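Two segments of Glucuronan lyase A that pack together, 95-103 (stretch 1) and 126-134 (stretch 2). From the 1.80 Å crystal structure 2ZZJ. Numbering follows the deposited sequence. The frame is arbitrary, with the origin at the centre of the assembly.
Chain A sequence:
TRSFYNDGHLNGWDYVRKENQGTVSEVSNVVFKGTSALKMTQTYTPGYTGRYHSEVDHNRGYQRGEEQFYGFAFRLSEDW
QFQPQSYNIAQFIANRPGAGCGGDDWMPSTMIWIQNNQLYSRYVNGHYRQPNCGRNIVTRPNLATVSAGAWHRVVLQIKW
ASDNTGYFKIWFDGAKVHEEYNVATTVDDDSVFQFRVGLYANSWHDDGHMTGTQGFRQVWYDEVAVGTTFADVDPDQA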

ATOM      1  N   ASN A  95       2.175   1.629 -14.563  1.00 25.21           N
ATOM      2  CA  ASN A  95       2.570   0.917 -15.762  1.00 27.51           C
ATOM      3  C   ASN A  95       3.293   1.907 -16.658  1.00 28.44           C
ATOM      4  O   ASN A  95       2.767   2.992 -16.975  1.00 27.70           O
ATOM      5  CB  ASN A  95       1.359   0.319 -16.471  1.00 27.71           C
ATOM      6  CG  ASN A  95       1.750  -0.560 -17.655  1.00 29.27           C
ATOM      7  OD1 ASN A  95       2.828  -1.153 -17.677  1.00 32.42           O
ATOM      8  ND2 ASN A  95       0.869  -0.656 -18.624  1.00 30.33           N
ATOM      9  N   ARG A  96       4.521   1.545 -17.018  1.00 29.45           N
ATOM     10  CA  ARG A  96       5.414   2.422 -17.727  1.00 30.17           C
ATOM     11  C   ARG A  96       5.867   1.718 -19.018  1.00 31.25           C
ATOM     12  O   ARG A  96       7.066   1.426 -19.165  1.00 30.57           O
ATOM     13  CB  ARG A  96       6.614   2.715 -16.841  1.00 30.48           C
ATOM     14  CG  ARG A  96       6.280   3.532 -15.626  1.00 29.58           C
ATOM     15  CD  ARG A  96       7.393   3.544 -14.641  1.00 28.43           C
ATOM     16  NE  ARG A  96       8.500   4.428 -14.999  1.00 29.06           N
ATOM     17  CZ  ARG A  96       9.751   4.008 -15.198  1.00 29.52           C
ATOM     18  NH1 ARG A  96      10.043   2.713 -15.080  1.00 27.18           N
ATOM     19  NH2 ARG A  96      10.716   4.888 -15.488  1.00 26.49           N
ATOM     20  N   PRO A  97       4.922   1.478 -19.961  1.00 32.31           N
ATOM     21  CA  PRO A  97       5.174   0.588 -21.115  1.00 33.28           C
ATOM     22  C   PRO A  97       6.271   1.168 -22.017  1.00 33.58           C
ATOM     23  O   PRO A  97       6.212   2.356 -22.381  1.00 33.56           O
ATOM     24  CB  PRO A  97       3.830   0.542 -21.848  1.00 33.44           C
ATOM     25  CG  PRO A  97       2.820   1.193 -20.925  1.00 32.57           C
ATOM     26  CD  PRO A  97       3.595   2.116 -20.046  1.00 33.06           C
ATOM     27  N   GLY A  98       7.279   0.334 -22.309  1.00 34.03           N
ATOM     28  CA  GLY A  98       8.459   0.734 -23.065  1.00 33.33           C
ATOM     29  C   GLY A  98       9.649   1.172 -22.227  1.00 34.26           C
ATOM     30  O   GLY A  98      10.681   1.570 -22.789  1.00 33.92           O
ATOM     31  N   ALA A  99       9.532   1.121 -20.892  1.00 33.06           N
ATOM     32  CA  ALA A  99      10.671   1.502 -20.029  1.00 33.67           C
ATOM     33  C   ALA A  99      11.826   0.515 -20.226  1.00 33.28           C
ATOM     34  O   ALA A  99      13.015   0.900 -20.271  1.00 33.96           O
ATOM     35  CB  ALA A  99      10.259   1.563 -18.539  1.00 32.63           C
ATOM     36  N   GLY A 100      11.463  -0.759 -20.321  1.00 33.34           N
ATOM     37  CA  GLY A 100      12.387  -1.801 -20.736  1.00 34.05           C
ATOM     38  C   GLY A 100      13.299  -2.331 -19.652  1.00 35.05           C
ATOM     39  O   GLY A 100      14.260  -3.063 -19.957  1.00 35.09           O
ATOM     40  N   CYS A 101      13.022  -1.939 -18.399  1.00 35.40           N
ATOM     41  CA  CYS A 101      13.733  -2.445 -17.233  1.00 36.34           C
ATOM     42  C   CYS A 101      12.958  -3.560 -16.530  1.00 37.21           C
ATOM     43  O   CYS A 101      11.731  -3.522 -16.452  1.00 37.20           O
ATOM     44  CB  CYS A 101      14.012  -1.316 -16.256  1.00 36.12           C
ATOM     45  SG  CYS A 101      14.975   0.018 -17.009  1.00 35.52           S
ATOM     46  N   GLY A 102      13.685  -4.559 -16.033  1.00 38.82           N
ATOM     47  CA  GLY A 102      13.071  -5.711 -15.354  1.00 40.13           C
ATOM     48  C   GLY A 102      12.126  -6.537 -16.213  1.00 40.80           C
ATOM     49  O   GLY A 102      12.059  -6.367 -17.434  1.00 41.73           O
ATOM     50  N   GLY A 103      11.381  -7.427 -15.563  1.00 41.15           N
ATOM     51  CA  GLY A 103      10.581  -8.443 -16.246  1.00 41.09           C
ATOM     52  C   GLY A 103       9.278  -8.001 -16.882  1.00 41.13           C
ATOM     53  O   GLY A 103       8.728  -8.715 -17.723  1.00 41.94           O
ATOM     54  N   GLY A 126      15.711   7.215  -8.736  1.00 32.52           N
ATOM     55  CA  GLY A 126      16.533   6.804  -9.853  1.00 34.00           C
ATOM     56  C   GLY A 126      15.742   6.994 -11.125  1.00 33.84           C
ATOM     57  O   GLY A 126      14.859   7.838 -11.184  1.00 34.60           O
ATOM     58  N   HIS A 127      16.077   6.201 -12.138  1.00 34.90           N
ATOM     59  CA  HIS A 127      15.649   6.406 -13.539  1.00 34.78           C
ATOM     60  C   HIS A 127      14.871   5.187 -14.089  1.00 33.98           C
ATOM     61  O   HIS A 127      13.859   5.338 -14.778  1.00 34.88           O
ATOM     62  CB  HIS A 127      16.864   6.734 -14.453  1.00 35.22           C
ATOM     63  CG  HIS A 127      16.481   7.079 -15.863  1.00 37.19           C
ATOM     64  ND1 HIS A 127      15.746   8.200 -16.188  1.00 38.98           N
ATOM     65  CD2 HIS A 127      16.719   6.437 -17.034  1.00 39.16           C
ATOM     66  CE1 HIS A 127      15.553   8.241 -17.495  1.00 39.82           C
ATOM     67  NE2 HIS A 127      16.123   7.176 -18.030  1.00 38.69           N
ATOM     68  N   TYR A 128      15.344   3.988 -13.786  1.00 33.52           N
ATOM     69  CA  TYR A 128      14.653   2.753 -14.198  1.00 32.99           C
ATOM     70  C   TYR A 128      14.056   2.825 -15.605  1.00 33.30           C
ATOM     71  O   TYR A 128      12.901   2.439 -15.840  1.00 32.23           O
ATOM     72  CB  TYR A 128      13.552   2.401 -13.192  1.00 32.12           C
ATOM     73  CG  TYR A 128      13.179   0.930 -13.123  1.00 31.49           C
ATOM     74  CD1 TYR A 128      14.112  -0.028 -12.726  1.00 33.18           C
ATOM     75  CD2 TYR A 128      11.880   0.495 -13.415  1.00 30.96           C
ATOM     76  CE1 TYR A 128      13.765  -1.386 -12.628  1.00 30.95           C
ATOM     77  CE2 TYR A 128      11.522  -0.858 -13.308  1.00 30.20           C
ATOM     78  CZ  TYR A 128      12.480  -1.790 -12.919  1.00 30.59           C
ATOM     79  OH  TYR A 128      12.151  -3.129 -12.808  1.00 31.93           O
ATOM     80  N   ARG A 129      14.844   3.327 -16.554  1.00 34.03           N
ATOM     81  CA  ARG A 129      14.392   3.367 -17.946  1.00 34.78           C
ATOM     82  C   ARG A 129      15.612   3.188 -18.831  1.00 35.83           C
ATOM     83  O   ARG A 129      16.651   3.838 -18.594  1.00 35.57           O
ATOM     84  CB  ARG A 129      13.730   4.708 -18.269  1.00 34.49           C
ATOM     85  CG  ARG A 129      13.173   4.801 -19.672  1.00 33.57           C
ATOM     86  CD  ARG A 129      12.484   6.124 -19.911  1.00 34.22           C
ATOM     87  NE  ARG A 129      11.319   6.299 -19.047  1.00 32.17           N
ATOM     88  CZ  ARG A 129      10.129   5.760 -19.280  1.00 33.32           C
ATOM     89  NH1 ARG A 129       9.918   4.996 -20.349  1.00 30.18           N
ATOM     90  NH2 ARG A 129       9.138   5.986 -18.431  1.00 34.06           N
ATOM     91  N   GLN A 130      15.493   2.302 -19.823  1.00 36.26           N
ATOM     92  CA  GLN A 130      16.553   2.125 -20.838  1.00 37.76           C
ATOM     93  C   GLN A 130      16.892   3.466 -21.498  1.00 38.42           C
ATOM     94  O   GLN A 130      15.985   4.234 -21.839  1.00 38.80           O
ATOM     95  CB  GLN A 130      16.134   1.107 -21.904  1.00 37.57           C
ATOM     96  CG  GLN A 130      15.962  -0.331 -21.382  1.00 37.42           C
ATOM     97  CD  GLN A 130      17.274  -0.987 -20.959  1.00 38.57           C
ATOM     98  OE1 GLN A 130      18.361  -0.400 -21.071  1.00 40.26           O
ATOM     99  NE2 GLN A 130      17.179  -2.215 -20.474  1.00 37.74           N
ATOM    100  N   PRO A 131      18.199   3.749 -21.705  1.00 39.27           N
ATOM    101  CA  PRO A 131      19.376   2.876 -21.552  1.00 39.67           C
ATOM    102  C   PRO A 131      20.091   2.943 -20.185  1.00 40.41           C
ATOM    103  O   PRO A 131      21.317   2.699 -20.113  1.00 41.05           O
ATOM    104  CB  PRO A 131      20.313   3.402 -22.652  1.00 40.04           C
ATOM    105  CG  PRO A 131      20.011   4.921 -22.713  1.00 38.80           C
ATOM    106  CD  PRO A 131      18.589   5.107 -22.143  1.00 39.32           C
ATOM    107  N   ASN A 132      19.347   3.257 -19.115  1.00 40.28           N
ATOM    108  CA  ASN A 132      19.886   3.268 -17.744  1.00 39.49           C
ATOM    109  C   ASN A 132      18.833   2.823 -16.716  1.00 39.23           C
ATOM    110  O   ASN A 132      18.012   3.639 -16.265  1.00 38.56           O
ATOM    111  CB  ASN A 132      20.425   4.666 -17.386  1.00 39.71           C
ATOM    112  CG  ASN A 132      20.936   4.756 -15.956  1.00 39.24           C
ATOM    113  OD1 ASN A 132      21.411   3.769 -15.378  1.00 39.12           O
ATOM    114  ND2 ASN A 132      20.846   5.956 -15.374  1.00 42.11           N
ATOM    115  N   CYS A 133      18.863   1.541 -16.351  1.00 38.58           N
ATOM    116  CA  CYS A 133      17.885   0.975 -15.400  1.00 37.65           C
ATOM    117  C   CYS A 133      18.252   1.176 -13.947  1.00 37.76           C
ATOM    118  O   CYS A 133      17.611   0.615 -13.065  1.00 37.36           O
ATOM    119  CB  CYS A 133      17.659  -0.509 -15.656  1.00 37.74           C
ATOM    120  SG  CYS A 133      16.852  -0.804 -17.219  1.00 35.70           S
ATOM    121  N   GLY A 134      19.278   1.995 -13.717  1.00 37.99           N
ATOM    122  CA  GLY A 134      19.691   2.413 -12.381  1.00 38.69           C
ATOM    123  C   GLY A 134      18.519   2.978 -11.600  1.00 39.00           C
ATOM    124  O   GLY A 134      17.886   3.952 -12.025  1.00 39.07           O
TER
HETATM  125  O   HOH W   1      13.343   3.120 -22.505  1.00 36.91           O
HETATM  126  O   HOH W   2       9.883  -3.835 -13.847  1.00 39.68           O

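Two loop segments are joined here by a disulfide, with other side chains packed around it. Cys101 and Cys133 both point their CB atoms toward the partner segment and both adopt the m rotamer, which brings SG of Cys101 to 2.1 Å from SG of Cys133 with a chi3 of -86°, close to the relaxed value for a disulfide. The backbone of Cys101 sets its CB over one face of the Tyr128 ring: CB of Cys101 lies 3.6 Å from the centroid of the Tyr128 ring, almost on its normal. Cysteine suits this place because its sulfur forms the disulfide while its CB methylene packs on the ring.

Tyr128 leaves its backbone sideways, yet its ring reaches across. Gly102 leaves room for the hydroxyl, because a CB there would fall only 2.5 Å from Tyr128 OH. Water 2 links the segments, 2.6 Å from Tyr128 OH and 3.2 Å from Cys101 O.

Arg96, buried and with chi1 m, chi2 t and chi3 p, carries its guanidinium to the backbone carbonyls of Tyr128 and His127. Arginine suits the place because its several N-H groups can serve both. NH1 of Arg96 donates to O of Tyr128 at 3.0 Å, NH2 of Arg96 reaches the same Tyr128 O at 3.3 Å, and a weak bond runs from Arg96 NH2 to His127 O at 3.3 Å. These carbonyls lie near the guanidinium plane, where its N-H groups point. Arg96 NH2 also comes within 3.5 Å of Arg129 NH2, despite their like charges; both nitrogens have hydrogen bonds elsewhere in the structure.

Arg129 lays one guanidinium face over the small Ala99 methyl, with NH1 of Arg129 3.9 Å from CB of Ala99. Beside it, Gln130 N donates to Ala99 O at 2.9 Å. With chi1 and chi2 both m, Gln130 folds so that its NE2 donates to Gly100 O at 3.1 Å.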